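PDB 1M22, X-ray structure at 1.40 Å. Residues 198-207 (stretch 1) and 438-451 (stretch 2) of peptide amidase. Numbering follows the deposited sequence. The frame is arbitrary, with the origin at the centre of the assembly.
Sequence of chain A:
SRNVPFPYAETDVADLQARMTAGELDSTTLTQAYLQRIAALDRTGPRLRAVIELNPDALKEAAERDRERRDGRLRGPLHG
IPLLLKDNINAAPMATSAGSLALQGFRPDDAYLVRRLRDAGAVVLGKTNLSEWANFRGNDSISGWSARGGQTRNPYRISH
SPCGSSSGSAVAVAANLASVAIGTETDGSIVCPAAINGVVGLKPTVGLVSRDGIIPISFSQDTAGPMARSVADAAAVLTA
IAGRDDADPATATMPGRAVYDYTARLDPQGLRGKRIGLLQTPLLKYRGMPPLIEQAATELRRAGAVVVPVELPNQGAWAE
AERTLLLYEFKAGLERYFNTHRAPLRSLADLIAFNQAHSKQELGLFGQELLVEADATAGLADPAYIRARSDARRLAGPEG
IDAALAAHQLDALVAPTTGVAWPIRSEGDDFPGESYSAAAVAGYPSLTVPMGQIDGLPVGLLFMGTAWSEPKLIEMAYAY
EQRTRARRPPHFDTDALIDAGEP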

# COMPACT_ATOMS: atom_id res chain seq x y z
N GLY A 198 -8.96 -7.48 -3.89
CA GLY A 198 -8.70 -8.85 -3.47
C GLY A 198 -7.28 -9.33 -3.24
O GLY A 198 -6.96 -10.48 -3.53
N VAL A 199 -6.44 -8.46 -2.70
CA VAL A 199 -5.05 -8.83 -2.42
C VAL A 199 -4.66 -8.43 -1.01
O VAL A 199 -5.43 -7.79 -0.29
CB VAL A 199 -4.06 -8.17 -3.43
CG1 VAL A 199 -4.36 -8.65 -4.84
CG2 VAL A 199 -4.15 -6.66 -3.35
N VAL A 200 -3.46 -8.84 -0.61
CA VAL A 200 -2.93 -8.54 0.70
C VAL A 200 -2.23 -7.19 0.66
O VAL A 200 -1.50 -6.88 -0.30
CB VAL A 200 -1.92 -9.62 1.16
CG1 VAL A 200 -1.24 -9.20 2.47
CG2 VAL A 200 -2.62 -10.96 1.32
N GLY A 201 -2.45 -6.38 1.69
CA GLY A 201 -1.81 -5.08 1.79
C GLY A 201 -1.33 -4.93 3.22
O GLY A 201 -2.07 -5.22 4.15
N LEU A 202 -0.10 -4.48 3.40
CA LEU A 202 0.45 -4.29 4.74
C LEU A 202 1.03 -2.89 4.90
O LEU A 202 1.94 -2.51 4.16
CB LEU A 202 1.52 -5.35 5.00
CG LEU A 202 2.05 -5.55 6.43
CD1 LEU A 202 2.84 -6.85 6.46
CD2 LEU A 202 2.93 -4.38 6.85
N LYS A 203 0.48 -2.12 5.84
CA LYS A 203 0.97 -0.78 6.14
C LYS A 203 1.72 -0.92 7.46
O LYS A 203 1.12 -1.11 8.52
CB LYS A 203 -0.18 0.22 6.36
CG LYS A 203 0.33 1.63 6.63
CD LYS A 203 -0.67 2.50 7.37
CE LYS A 203 -0.73 2.16 8.86
NZ LYS A 203 0.50 2.59 9.61
N PRO A 204 3.05 -0.83 7.42
CA PRO A 204 3.78 -0.98 8.67
C PRO A 204 3.75 0.21 9.62
O PRO A 204 3.16 1.25 9.33
CB PRO A 204 5.20 -1.30 8.20
CG PRO A 204 5.31 -0.51 6.94
CD PRO A 204 3.96 -0.70 6.27
N THR A 205 4.38 0.01 10.77
CA THR A 205 4.52 1.05 11.78
C THR A 205 5.34 2.15 11.10
O THR A 205 6.28 1.85 10.35
CB THR A 205 5.34 0.53 12.98
OG1 THR A 205 4.69 -0.61 13.55
CG2 THR A 205 5.50 1.61 14.04
N VAL A 206 4.99 3.40 11.36
CA VAL A 206 5.75 4.50 10.77
C VAL A 206 7.16 4.46 11.37
O VAL A 206 7.33 4.56 12.59
CB VAL A 206 5.09 5.86 11.07
CG1 VAL A 206 6.01 6.99 10.66
CG2 VAL A 206 3.77 5.95 10.32
N GLY A 207 8.15 4.29 10.51
CA GLY A 207 9.52 4.22 10.97
C GLY A 207 10.18 2.89 10.65
O GLY A 207 11.40 2.78 10.72
N ALA A 438 -7.59 4.44 12.25
CA ALA A 438 -6.96 4.41 13.56
C ALA A 438 -5.48 4.04 13.44
O ALA A 438 -4.62 4.69 14.02
CB ALA A 438 -7.67 3.43 14.48
N ALA A 439 -5.19 2.98 12.69
CA ALA A 439 -3.81 2.56 12.52
C ALA A 439 -3.00 3.61 11.76
O ALA A 439 -1.86 3.90 12.10
CB ALA A 439 -3.75 1.22 11.79
N ALA A 440 -3.60 4.18 10.72
CA ALA A 440 -2.92 5.19 9.93
C ALA A 440 -2.54 6.41 10.77
O ALA A 440 -1.40 6.89 10.72
CB ALA A 440 -3.79 5.62 8.75
N VAL A 441 -3.49 6.91 11.55
CA VAL A 441 -3.25 8.09 12.37
C VAL A 441 -2.31 7.81 13.55
O VAL A 441 -1.51 8.66 13.94
CB VAL A 441 -4.59 8.68 12.86
CG1 VAL A 441 -4.36 9.86 13.78
CG2 VAL A 441 -5.42 9.11 11.64
N ALA A 442 -2.40 6.61 14.11
CA ALA A 442 -1.54 6.24 15.23
C ALA A 442 -0.13 5.90 14.75
O ALA A 442 0.81 5.89 15.54
CB ALA A 442 -2.12 5.03 15.96
N GLY A 443 0.01 5.62 13.46
CA GLY A 443 1.30 5.24 12.91
C GLY A 443 1.58 3.79 13.25
O GLY A 443 2.73 3.36 13.29
N TYR A 444 0.51 3.04 13.50
CA TYR A 444 0.59 1.62 13.87
C TYR A 444 0.38 0.71 12.66
O TYR A 444 -0.21 1.12 11.67
CB TYR A 444 -0.46 1.30 14.93
CG TYR A 444 -0.20 1.90 16.30
CD1 TYR A 444 0.91 2.72 16.55
CD2 TYR A 444 -1.08 1.65 17.35
CE1 TYR A 444 1.13 3.26 17.82
CE2 TYR A 444 -0.87 2.19 18.62
CZ TYR A 444 0.23 2.99 18.84
OH TYR A 444 0.44 3.51 20.10
N PRO A 445 0.83 -0.55 12.75
CA PRO A 445 0.67 -1.48 11.63
C PRO A 445 -0.73 -2.02 11.40
O PRO A 445 -1.50 -2.25 12.34
CB PRO A 445 1.66 -2.59 11.98
CG PRO A 445 1.56 -2.65 13.48
CD PRO A 445 1.56 -1.18 13.87
N SER A 446 -1.06 -2.20 10.13
CA SER A 446 -2.34 -2.76 9.72
C SER A 446 -2.08 -3.68 8.53
O SER A 446 -1.12 -3.49 7.79
CB SER A 446 -3.34 -1.65 9.35
OG SER A 446 -2.88 -0.86 8.27
N LEU A 447 -2.94 -4.68 8.36
CA LEU A 447 -2.75 -5.67 7.31
C LEU A 447 -4.09 -6.24 6.90
O LEU A 447 -4.86 -6.69 7.75
CB LEU A 447 -1.85 -6.78 7.86
CG LEU A 447 -1.19 -7.87 7.01
CD1 LEU A 447 -0.27 -8.70 7.89
CD2 LEU A 447 -2.25 -8.75 6.37
N THR A 448 -4.40 -6.20 5.61
CA THR A 448 -5.66 -6.75 5.13
C THR A 448 -5.41 -8.03 4.34
O THR A 448 -4.46 -8.13 3.58
CB THR A 448 -6.43 -5.72 4.25
OG1 THR A 448 -7.69 -6.29 3.85
CG2 THR A 448 -5.63 -5.35 3.01
N VAL A 449 -6.28 -9.02 4.56
CA VAL A 449 -6.22 -10.32 3.90
C VAL A 449 -7.58 -10.61 3.27
O VAL A 449 -8.61 -10.39 3.89
CB VAL A 449 -5.91 -11.46 4.90
CG1 VAL A 449 -5.81 -12.80 4.16
CG2 VAL A 449 -4.63 -11.16 5.65
N PRO A 450 -7.59 -11.11 2.02
CA PRO A 450 -8.87 -11.42 1.37
C PRO A 450 -9.72 -12.37 2.21
O PRO A 450 -9.22 -13.37 2.73
CB PRO A 450 -8.43 -12.07 0.06
CG PRO A 450 -7.16 -11.34 -0.25
CD PRO A 450 -6.46 -11.31 1.09
N MET A 451 -11.01 -12.07 2.35
CA MET A 451 -11.88 -12.94 3.13
C MET A 451 -13.13 -13.38 2.38
O MET A 451 -14.00 -14.04 2.95
CB MET A 451 -12.25 -12.29 4.47
CG MET A 451 -13.29 -11.19 4.41
SD MET A 451 -13.98 -10.96 6.07
CE MET A 451 -14.67 -12.48 6.31
O HOH W 1 -7.69 -7.93 1.48
O HOH W 2 0.55 5.38 9.44

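Two strands from distant parts of the chain, residues 200-203 and 446-451, run antiparallel, 176° apart in direction, and the backbone ladder places the side chains on two faces. Gly-201 and Thr-448 form a hydrogen-bonded pair, with Thr-448 N to Gly-201 O at 2.9 Å and the longer Gly-201 N to Thr-448 O at 3.3 Å. Two residues on, Lys-203 and Ser-446 repeat the pattern, Lys-203 N to Ser-446 O and Ser-446 N to Lys-203 O both at 2.9 Å. Between them Leu-202 and Leu-447 make the non-hydrogen-bonded pair, their CA atoms drawn in to 4.3 Å.

The side chains of that pair meet through apolar contact. Both leucines adopt t for chi1 and t for chi2, extended shapes that bring Leu-202 CD1 to 3.9 Å from Leu-447 CD1 on one face of the sheet. Val-200, with chi1 t, sends its two methyls to different neighbours: CG1 lies 4.1 Å from Leu-447 CD2, and CG2 lies 3.9 Å from Pro-450 CD. The proline ring also reaches Gly-198, where Pro-450 CG sits 3.4 Å from Gly-198 O.

The other face carries Thr-448, Lys-203 and Ser-446; a CB on Gly-201 would point there too, 3.6 Å from Thr-448 CG2, a close contact that would not by itself exclude it. Thr-448, at chi1 t, turns OG1 to a water at 2.9 Å, which in turn donates to Val-199 O at 2.9 Å, so a water joins Val-199, just before the first strand, to the side chain of Thr-448.

Lys-203 is the most instructive side chain. It leaves the backbone extended, chi1 and chi2 both t, passing Ser-446 with CB 3.5 Å from OG, then bends through chi3 and chi4, both p. The bend swings the amine back to the backbone, where NZ donates to Tyr-444 O at 2.6 Å and to Pro-204 O of its own stretch at 3.0 Å. A water accepts from NZ at 2.8 Å and donates to Ala-440 O at 2.8 Å. A buried amine is thus supplied with three acceptors, while its aliphatic part packs on the helix, CE 3.9 Å from Ala-440 CA.

Past the strands, the pairing continues at the turn after the helix. Gly-443 leaves helical geometry with positive phi, which favours glycine, and its carbonyl receives Val-206 N at 3.0 Å from Gly-443 O. An ideal CB on Gly-443 would lie a tight 3.4 Å from Val-206 CG2. Nearby, Thr-205, at chi1 m, rests OG1 3.2 Å from Pro-445 CD while bonding elsewhere in the structure.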